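Ketol-acid reductoisomerase (NAD(+)) (uncultured archaeon GZfos26G2, PDB 4XDY) catalyses the magnesium-dependent alkyl migration and NADH-linked reduction of acetolactate to dihydroxyisovalerate in the biosynthesis of branched-chain amino acids. Local coordinates at residues A20-G25 with D72-K77; G205-L210 with H234-I239; K249-V254 with Y261-V266. One frame throughout, in Å; residues are numbered along the deposited sequence.

Contact 1 of 3, residues A20-G25 with D72-K77; sequences AVMGYG and DKAAEK. With NAI (1,4-dihydronicotinamide adenine dinucleotide), chain E.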
# COMPACT_ATOMS: atom_id res chain seq x y z
N ALA A 20 -10.95 -25.02 -19.05
CA ALA A 20 -11.88 -25.32 -17.96
C ALA A 20 -11.31 -24.73 -16.67
O ALA A 20 -10.30 -25.21 -16.18
CB ALA A 20 -12.06 -26.80 -17.81
N VAL A 21 -11.95 -23.69 -16.19
CA VAL A 21 -11.52 -23.02 -14.93
C VAL A 21 -12.31 -23.64 -13.79
O VAL A 21 -13.53 -23.48 -13.75
CB VAL A 21 -11.71 -21.52 -14.99
CG1 VAL A 21 -11.48 -20.87 -13.61
CG2 VAL A 21 -10.78 -20.89 -16.04
N MET A 22 -11.61 -24.38 -12.93
CA MET A 22 -12.20 -25.03 -11.77
C MET A 22 -12.16 -24.08 -10.56
O MET A 22 -11.10 -23.78 -10.05
CB MET A 22 -11.51 -26.31 -11.44
CG MET A 22 -11.20 -27.24 -12.64
SD MET A 22 -12.76 -27.61 -13.48
CE MET A 22 -12.25 -29.11 -14.31
N GLY A 23 -13.32 -23.72 -10.04
CA GLY A 23 -13.44 -22.71 -8.98
C GLY A 23 -13.59 -21.33 -9.44
O GLY A 23 -12.67 -20.77 -10.00
N TYR A 24 -14.73 -20.68 -9.17
CA TYR A 24 -14.94 -19.34 -9.55
C TYR A 24 -14.88 -18.41 -8.36
O TYR A 24 -15.85 -17.71 -8.12
CB TYR A 24 -16.34 -19.20 -10.25
CG TYR A 24 -16.64 -17.99 -11.06
CD1 TYR A 24 -16.14 -17.83 -12.34
CD2 TYR A 24 -17.52 -17.02 -10.61
CE1 TYR A 24 -16.42 -16.73 -13.12
CE2 TYR A 24 -17.83 -15.90 -11.38
CZ TYR A 24 -17.31 -15.77 -12.67
OH TYR A 24 -17.54 -14.68 -13.47
N GLY A 25 -13.72 -18.32 -7.68
CA GLY A 25 -13.50 -17.46 -6.53
C GLY A 25 -12.57 -16.33 -6.92
O GLY A 25 -12.66 -15.80 -8.02
N ASP A 72 -16.40 -32.56 -12.88
CA ASP A 72 -16.12 -33.69 -13.78
C ASP A 72 -16.44 -33.44 -15.28
O ASP A 72 -15.61 -33.72 -16.15
CB ASP A 72 -16.71 -34.98 -13.27
CG ASP A 72 -18.23 -35.01 -13.27
OD1 ASP A 72 -18.91 -33.99 -13.53
OD2 ASP A 72 -18.71 -36.12 -12.99
N LYS A 73 -17.59 -32.84 -15.56
CA LYS A 73 -17.94 -32.51 -16.97
C LYS A 73 -17.08 -31.38 -17.51
O LYS A 73 -16.79 -31.31 -18.68
CB LYS A 73 -19.41 -32.04 -17.11
CG LYS A 73 -20.52 -32.96 -16.61
CD LYS A 73 -20.21 -34.40 -16.87
CE LYS A 73 -21.45 -35.27 -16.65
NZ LYS A 73 -21.17 -36.57 -17.32
N ALA A 74 -16.71 -30.44 -16.66
CA ALA A 74 -15.83 -29.37 -17.09
C ALA A 74 -14.46 -29.91 -17.45
O ALA A 74 -13.86 -29.45 -18.43
CB ALA A 74 -15.73 -28.31 -15.99
N ALA A 75 -13.96 -30.87 -16.71
CA ALA A 75 -12.65 -31.43 -16.94
C ALA A 75 -12.64 -32.20 -18.27
O ALA A 75 -11.65 -32.24 -18.96
CB ALA A 75 -12.27 -32.37 -15.87
N GLU A 76 -13.75 -32.86 -18.55
CA GLU A 76 -13.94 -33.57 -19.82
C GLU A 76 -13.83 -32.61 -20.99
O GLU A 76 -13.13 -32.89 -21.95
CB GLU A 76 -15.33 -34.28 -19.81
CG GLU A 76 -15.47 -35.35 -20.88
CD GLU A 76 -16.57 -36.36 -20.59
OE1 GLU A 76 -17.28 -36.30 -19.53
OE2 GLU A 76 -16.70 -37.25 -21.44
N LYS A 77 -14.41 -31.44 -20.88
CA LYS A 77 -14.48 -30.54 -21.94
C LYS A 77 -13.19 -29.70 -22.11
O LYS A 77 -12.90 -29.15 -23.17
CB LYS A 77 -15.68 -29.67 -21.64
CG LYS A 77 -15.92 -28.65 -22.69
CD LYS A 77 -17.37 -28.23 -22.83
CE LYS A 77 -17.38 -27.13 -23.92
NZ LYS A 77 -18.74 -26.81 -24.38
PA NAI E . -11.16 -19.56 -3.44
O1A NAI E . -10.90 -19.80 -1.95
O2A NAI E . -11.66 -18.26 -3.90
O5B NAI E . -12.00 -20.85 -3.94
C5B NAI E . -12.53 -20.89 -5.29
C4B NAI E . -13.96 -21.49 -5.25
O4B NAI E . -13.78 -22.85 -4.85
C3B NAI E . -14.97 -20.91 -4.22
O3B NAI E . -15.46 -19.68 -4.76
C2B NAI E . -15.98 -22.03 -4.09
O2B NAI E . -16.98 -21.87 -5.10
C1B NAI E . -15.09 -23.27 -4.39
N9A NAI E . -14.91 -24.08 -3.19
C8A NAI E . -14.55 -23.55 -1.95
N7A NAI E . -14.47 -24.53 -1.07
C5A NAI E . -14.79 -25.68 -1.72
C6A NAI E . -14.94 -27.07 -1.35
N6A NAI E . -14.73 -27.49 -0.09
N1A NAI E . -15.24 -28.00 -2.29
C2A NAI E . -15.49 -27.62 -3.56
N3A NAI E . -15.39 -26.38 -4.01
C4A NAI E . -15.06 -25.37 -3.13
O3 NAI E . -9.69 -19.89 -4.22
PN NAI E . -8.57 -18.71 -4.55
O1N NAI E . -8.22 -17.96 -3.29
O2N NAI E . -9.09 -17.98 -5.72
O5D NAI E . -7.36 -19.70 -4.79
C5D NAI E . -7.29 -20.44 -6.06
C4D NAI E . -5.81 -20.85 -6.40
O4D NAI E . -5.19 -19.59 -6.74
C3D NAI E . -4.99 -21.39 -5.24
O3D NAI E . -4.04 -22.35 -5.73
C2D NAI E . -4.23 -20.18 -4.66
O2D NAI E . -3.04 -20.46 -3.92
C1D NAI E . -3.97 -19.39 -5.93
N1N NAI E . -3.75 -17.95 -5.84
C2N NAI E . -4.69 -17.19 -5.25
C3N NAI E . -4.55 -15.84 -5.17
C7N NAI E . -5.62 -15.06 -4.62
O7N NAI E . -6.54 -15.45 -3.84
N7N NAI E . -5.75 -13.89 -5.20
C4N NAI E . -3.38 -15.24 -5.75
C5N NAI E . -2.54 -16.08 -6.56
C6N NAI E . -2.75 -17.42 -6.54

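Contact 2 of 3, residues G205-L210 with H234-I239; sequences GGLVEL and HEMKLI. With HIO (N-hydroxy-N-isopropyloxamic acid), chain I.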
# COMPACT_ATOMS: atom_id res chain seq x y z
N GLY A 205 1.14 -11.27 6.46
CA GLY A 205 1.59 -11.33 7.83
C GLY A 205 2.37 -10.10 8.22
O GLY A 205 2.11 -9.49 9.28
N GLY A 206 3.38 -9.77 7.46
CA GLY A 206 4.20 -8.63 7.84
C GLY A 206 3.48 -7.32 7.85
O GLY A 206 3.50 -6.61 8.87
N LEU A 207 2.78 -7.03 6.78
CA LEU A 207 2.03 -5.78 6.63
C LEU A 207 0.99 -5.61 7.76
O LEU A 207 0.95 -4.58 8.41
CB LEU A 207 1.32 -5.75 5.30
CG LEU A 207 0.27 -4.63 5.12
CD1 LEU A 207 0.98 -3.27 5.08
CD2 LEU A 207 -0.52 -4.82 3.84
N VAL A 208 0.20 -6.64 8.01
CA VAL A 208 -0.92 -6.51 8.96
C VAL A 208 -0.37 -6.39 10.38
O VAL A 208 -0.83 -5.53 11.15
CB VAL A 208 -1.92 -7.67 8.78
CG1 VAL A 208 -2.89 -7.68 9.96
CG2 VAL A 208 -2.60 -7.51 7.40
N GLU A 209 0.67 -7.14 10.71
CA GLU A 209 1.30 -7.05 12.04
C GLU A 209 2.02 -5.73 12.23
O GLU A 209 1.96 -5.18 13.33
CB GLU A 209 2.21 -8.22 12.30
CG GLU A 209 1.44 -9.53 12.29
CD GLU A 209 0.47 -9.73 13.50
OE1 GLU A 209 0.50 -8.92 14.45
OE2 GLU A 209 -0.30 -10.72 13.47
N LEU A 210 2.58 -5.18 11.14
CA LEU A 210 3.17 -3.85 11.24
C LEU A 210 2.11 -2.77 11.55
O LEU A 210 2.27 -1.99 12.54
CB LEU A 210 3.95 -3.49 10.01
CG LEU A 210 4.58 -2.10 9.95
CD1 LEU A 210 5.73 -1.95 10.89
CD2 LEU A 210 4.98 -1.80 8.53
N HIS A 234 -5.06 4.08 6.87
CA HIS A 234 -5.53 4.79 5.71
C HIS A 234 -4.37 5.41 4.89
O HIS A 234 -4.32 5.29 3.70
CB HIS A 234 -6.52 5.89 6.11
CG HIS A 234 -7.19 6.54 4.98
ND1 HIS A 234 -8.36 6.02 4.41
CD2 HIS A 234 -6.88 7.64 4.24
CE1 HIS A 234 -8.68 6.75 3.36
NE2 HIS A 234 -7.88 7.79 3.29
N GLU A 235 -3.38 5.98 5.57
CA GLU A 235 -2.27 6.63 4.85
C GLU A 235 -1.31 5.63 4.22
O GLU A 235 -0.63 5.94 3.24
CB GLU A 235 -1.54 7.58 5.78
CG GLU A 235 -0.64 8.53 5.00
CD GLU A 235 -0.04 9.63 5.82
OE1 GLU A 235 -0.42 9.86 6.98
OE2 GLU A 235 0.88 10.32 5.25
N MET A 236 -1.32 4.39 4.68
CA MET A 236 -0.40 3.40 4.11
C MET A 236 -0.59 3.21 2.63
O MET A 236 0.39 3.07 1.85
CB MET A 236 -0.57 2.10 4.82
CG MET A 236 0.37 0.97 4.42
SD MET A 236 2.12 1.32 4.88
CE MET A 236 2.07 0.64 6.49
N LYS A 237 -1.85 3.26 2.19
CA LYS A 237 -2.12 3.13 0.77
C LYS A 237 -1.56 4.27 -0.04
O LYS A 237 -1.06 4.12 -1.19
CB LYS A 237 -3.66 3.02 0.58
CG LYS A 237 -4.14 2.91 -0.88
CD LYS A 237 -4.57 4.23 -1.51
CE LYS A 237 -5.40 3.98 -2.75
NZ LYS A 237 -4.62 3.38 -3.88
N LEU A 238 -1.58 5.44 0.54
CA LEU A 238 -1.13 6.64 -0.21
C LEU A 238 0.41 6.64 -0.39
O LEU A 238 0.94 7.02 -1.49
CB LEU A 238 -1.55 7.92 0.51
CG LEU A 238 -3.07 7.95 0.84
CD1 LEU A 238 -3.40 9.29 1.49
CD2 LEU A 238 -3.91 7.74 -0.35
N ILE A 239 1.08 6.14 0.63
CA ILE A 239 2.53 5.98 0.65
C ILE A 239 2.99 4.86 -0.27
O ILE A 239 3.93 4.98 -1.07
CB ILE A 239 3.03 5.75 2.10
CG1 ILE A 239 2.71 6.96 2.93
CG2 ILE A 239 4.56 5.47 2.14
CD1 ILE A 239 3.35 8.25 2.44
C1 HIO I . 5.63 13.72 6.35
O11 HIO I . 6.21 14.30 7.23
O12 HIO I . 5.87 13.76 5.15
C2 HIO I . 4.35 13.04 6.80
O2 HIO I . 3.82 13.46 7.86
N3 HIO I . 3.73 12.11 6.14
O3 HIO I . 2.30 11.93 6.59
C4 HIO I . 4.27 11.32 5.05
C41 HIO I . 4.22 9.80 5.30
C42 HIO I . 3.45 11.75 3.84

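Contact 3 of 3, residues K249-V254 with Y261-V266; sequences KRMAEV and YGMWAV. With NAI (1,4-dihydronicotinamide adenine dinucleotide), chain L.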
# COMPACT_ATOMS: atom_id res chain seq x y z
N LYS A 249 12.78 5.86 -4.03
CA LYS A 249 13.21 7.18 -4.46
C LYS A 249 12.08 8.21 -4.60
O LYS A 249 12.16 9.35 -4.11
CB LYS A 249 13.84 7.05 -5.87
CG LYS A 249 14.31 8.39 -6.37
CD LYS A 249 15.13 8.24 -7.65
CE LYS A 249 15.13 9.59 -8.37
NZ LYS A 249 16.33 9.73 -9.22
N ARG A 250 11.01 7.84 -5.28
CA ARG A 250 9.85 8.73 -5.45
C ARG A 250 9.19 9.07 -4.14
O ARG A 250 8.86 10.20 -3.83
CB ARG A 250 8.81 8.05 -6.34
CG ARG A 250 7.51 8.80 -6.62
CD ARG A 250 7.81 10.17 -7.17
NE ARG A 250 6.66 11.00 -7.43
CZ ARG A 250 6.70 12.34 -7.43
NH1 ARG A 250 7.82 13.06 -7.21
NH2 ARG A 250 5.60 12.96 -7.67
N MET A 251 8.97 8.04 -3.34
CA MET A 251 8.34 8.27 -2.05
C MET A 251 9.15 9.20 -1.17
O MET A 251 8.60 10.14 -0.57
CB MET A 251 8.05 6.90 -1.43
CG MET A 251 7.21 6.98 -0.14
SD MET A 251 8.18 7.10 1.38
CE MET A 251 8.60 5.37 1.61
N ALA A 252 10.47 8.96 -1.06
CA ALA A 252 11.33 9.78 -0.27
C ALA A 252 11.35 11.26 -0.75
O ALA A 252 11.60 12.15 0.05
CB ALA A 252 12.75 9.23 -0.29
N GLU A 253 11.15 11.48 -2.02
CA GLU A 253 11.11 12.83 -2.61
C GLU A 253 9.86 13.60 -2.16
O GLU A 253 9.89 14.79 -1.93
CB GLU A 253 10.98 12.75 -4.18
CG GLU A 253 12.27 12.56 -4.90
CD GLU A 253 12.07 12.32 -6.40
OE1 GLU A 253 10.93 12.38 -6.96
OE2 GLU A 253 13.08 11.94 -6.99
N VAL A 254 8.76 12.87 -2.03
CA VAL A 254 7.43 13.49 -1.75
C VAL A 254 7.21 13.71 -0.24
O VAL A 254 6.76 14.79 0.17
CB VAL A 254 6.29 12.67 -2.39
CG1 VAL A 254 4.95 13.19 -1.94
CG2 VAL A 254 6.45 12.62 -3.93
N TYR A 261 14.33 11.72 7.09
CA TYR A 261 15.27 11.55 8.19
C TYR A 261 14.78 10.50 9.13
O TYR A 261 15.50 9.57 9.50
CB TYR A 261 15.52 12.84 8.93
CG TYR A 261 16.42 12.66 10.13
CD1 TYR A 261 17.82 12.37 9.99
CD2 TYR A 261 15.94 12.85 11.39
CE1 TYR A 261 18.60 12.20 11.12
CE2 TYR A 261 16.73 12.68 12.50
CZ TYR A 261 18.09 12.38 12.36
OH TYR A 261 18.87 12.22 13.52
N GLY A 262 13.52 10.60 9.57
CA GLY A 262 12.97 9.60 10.49
C GLY A 262 13.01 8.22 9.91
O GLY A 262 13.28 7.25 10.62
N MET A 263 12.63 8.08 8.66
CA MET A 263 12.64 6.80 7.98
C MET A 263 14.01 6.06 8.14
O MET A 263 14.05 4.90 8.53
CB MET A 263 12.29 7.01 6.53
CG MET A 263 12.41 5.78 5.63
SD MET A 263 11.77 5.87 3.95
CE MET A 263 12.66 7.29 3.34
N TRP A 264 15.08 6.80 7.80
CA TRP A 264 16.45 6.24 7.88
C TRP A 264 17.00 6.17 9.27
O TRP A 264 17.74 5.20 9.62
CB TRP A 264 17.37 6.97 6.87
CG TRP A 264 16.94 6.85 5.45
CD1 TRP A 264 16.75 7.88 4.59
CD2 TRP A 264 16.64 5.66 4.71
NE1 TRP A 264 16.36 7.43 3.38
CE2 TRP A 264 16.27 6.08 3.42
CE3 TRP A 264 16.58 4.33 5.04
CZ2 TRP A 264 15.86 5.22 2.42
CZ3 TRP A 264 16.17 3.42 4.00
CH2 TRP A 264 15.81 3.88 2.71
N ALA A 265 16.65 7.15 10.12
CA ALA A 265 17.15 7.09 11.51
C ALA A 265 16.51 6.05 12.36
O ALA A 265 17.14 5.44 13.17
CB ALA A 265 17.08 8.47 12.12
N VAL A 266 15.18 5.88 12.23
CA VAL A 266 14.41 5.07 13.13
C VAL A 266 13.87 3.76 12.54
O VAL A 266 13.68 2.77 13.27
CB VAL A 266 13.26 5.95 13.72
CG1 VAL A 266 12.43 5.15 14.68
CG2 VAL A 266 13.82 7.20 14.40
PA NAI L . 9.09 20.82 0.84
O1A NAI L . 10.36 20.07 1.31
O2A NAI L . 8.46 20.40 -0.43
O5B NAI L . 9.48 22.37 0.74
C5B NAI L . 8.58 23.36 0.20
C4B NAI L . 9.36 24.33 -0.65
O4B NAI L . 10.22 25.04 0.27
C3B NAI L . 10.34 23.72 -1.66
O3B NAI L . 9.72 23.31 -2.86
C2B NAI L . 11.28 24.94 -1.90
O2B NAI L . 10.85 25.80 -2.96
C1B NAI L . 11.24 25.61 -0.54
N9A NAI L . 12.53 25.44 0.20
C8A NAI L . 13.25 24.31 0.37
N7A NAI L . 14.37 24.54 1.12
C5A NAI L . 14.37 25.88 1.38
C6A NAI L . 15.27 26.79 2.07
N6A NAI L . 16.40 26.30 2.61
N1A NAI L . 14.94 28.10 2.18
C2A NAI L . 13.83 28.57 1.58
N3A NAI L . 12.93 27.78 0.93
C4A NAI L . 13.18 26.46 0.80
O3 NAI L . 8.13 20.87 2.14
PN NAI L . 6.95 19.75 2.41
O1N NAI L . 5.81 20.05 1.46
O2N NAI L . 7.50 18.36 2.37
O5D NAI L . 6.63 20.11 3.91
C5D NAI L . 5.91 21.29 4.34
C4D NAI L . 5.22 21.12 5.66
O4D NAI L . 4.17 20.10 5.47
C3D NAI L . 6.09 20.61 6.74
O3D NAI L . 5.68 21.20 8.01
C2D NAI L . 5.82 19.10 6.78
O2D NAI L . 6.08 18.40 7.99
C1D NAI L . 4.30 19.11 6.52
N1N NAI L . 3.79 17.87 5.89
C2N NAI L . 4.27 17.38 4.76
C3N NAI L . 3.79 16.23 4.13
C7N NAI L . 4.30 15.82 2.87
O7N NAI L . 5.46 16.06 2.40
N7N NAI L . 3.40 15.38 2.04
C4N NAI L . 2.58 15.60 4.73
C5N NAI L . 1.94 16.34 5.76
C6N NAI L . 2.53 17.42 6.35

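Contact 1 of 3, residues A20-G25 with D72-K77
The carbonyl oxygen of Ala-74 is approached twice: Ala-20 CB comes against it at 3.3 Å, and Lys-77 N gives Ala-74 O a weak hydrogen bond of 3.2 Å near the C-terminal end of the helix. No hydrogen bond crosses between 20-25 and 72-77, so the rest of the meeting is apolar. The methyls of Ala-20 and Ala-74 face each other, CB to CB 4.4 Å, and these small side chains let strand and helix pack closely. Beside them Met-22 lays its thioether end over the turn of the helix that carries Ala-74 and Ala-75. Its CG stands anti to the carbonyl carbon (chi1 -45°), and a second bend at chi2 (-57°) swings the sulfur toward the helix. The terminal methyl then bridges two residues: Met-22 CE lies 3.6 Å from Ala-75 CB and 3.9 Å from Ala-74 CB. The same methyl also reaches backbone, with Met-22 CE 3.4 Å from Ala-75 N. All four touching residues are buried. The strand and helix segments, 8.0 Å apart at closest approach of their axes, run roughly antiparallel at 148°, as befits the crossover of a Rossmann fold, in which helix 71-77 leads from strand 67-70 across strands 41-50 and 18-22 to strand 80-83. Strand 18-22, held between strands 41-50 and 80-83, then opens into a glycine-rich turn consistent with the dinucleotide-binding fingerprint. Gly-23 has a positive phi that a side chain would hardly tolerate. Gly-25, at the N-cap of the next helix, brings its CA to 3.3 Å from O2A of NAI, where a CB would clash. Between them, Tyr-24 N donates to Glu-46 OE2, which is itself hydrogen-bonded to NAI, and Tyr-24 OH is held by Asp-64 and Asn-33.

Contact 2 of 3, residues G205-L210 with H234-I239
Met-236 puts its terminal methyl in reach of two leucines one helical turn apart: CE lies 4.3 Å from Leu-207 CD1 and also 4.3 Å from Leu-210 CD2. The methionine leaves its helix with CG trans to N (chi1 -177°), then bends at both chi2 and chi3, which turns the methyl toward helix 205-220. Both leucines hold CG trans to N as well, and each offers one branch of its isopropyl end. The methyls meet at a loose van der Waals distance; the nearest CA atoms of the two segments, Leu-207 CA and Met-236 CA, are 9.8 Å apart, and the side chains alone span the interval. Leu-207 also packs on Val-240 of the second subunit, and Leu-210 on its Cys-201. Residues on another side of this part of helix 225-254 reach the bound oxamate instead. Glu-235, extended from chi1 (-165°) outward, brings OE2 to 2.5 Å from HIO O3, while Ile-239 CD1 lies 3.4 Å from the isopropyl carbon C41 of HIO. Cutting Glu-235 back to an alanine is likely to leave HIO O3 without its close carboxylate and, if the predicted role holds, the second magnesium ion short of one ligand. Since Glu-235 also packs on Ala-136 of the second subunit, the pocket lies between subunits: an active site of the knotted, all-helical C-terminal domain of ketol-acid reductoisomerases.

Contact 3 of 3, residues K249-V254 with Y261-V266
Met-251 starts trans from its backbone N (chi1 -172°) but folds at chi2 (-91°) and chi3, which carries its methyl toward helix 257-270; Met-263 comes the other way extended through chi2 and bends only at chi3 (55°). The two side chains cross obliquely, with Met-251 CE 4.0 Å from Met-263 SD. The methyl of the second methionine settles on the first helix, Met-263 CE lying 4.1 Å from Ala-252 CB. It is also covered by an indole: Met-263 CE sits over one face of Trp-264, toward the rim of the ring. At the end of helix 225-254, Arg-250 NH1 forms a salt bridge of 3.2 Å with Glu-253 OE1, in the guanidinium plane and met nearly along the C-O axis, while Val-254 CG2 covers the centre of one guanidinium face. Tyr-261 stacks on Trp-295 of the second subunit, and Met-251 packs on its Val-208. Val-254 belongs to the pocket of an NAI molecule whose hydrogen-bonding partners, among them Glu-46 and Ser-57, lie on that other subunit. The contact thus joins two consecutive helices of the C-terminal domain across a short connection, beside a cofactor site shared between subunits.

From the N terminus the contacts come one after another, none enclosing or crossing another. Contact 1 closes a loop of 46 residues within the Rossmann domain, tying the first strand to the helix that follows strand 67-70. Contact 2 opens only in the C-terminal domain and spans 23 residues, joining helix 205-220 to the long helix 225-254. Contact 3 follows with six intervening residues, most of them helical, folding the end of that helix against helix 257-270. Contacts 2 and 3 share helix 225-254 and touch, Ile-239 CG2 lying 3.8 Å from Met-251 CG; both also meet the second subunit. Contact 1 lies on the opposite side of the chain's centre from both, its centre about 48 Å from that of contact 3.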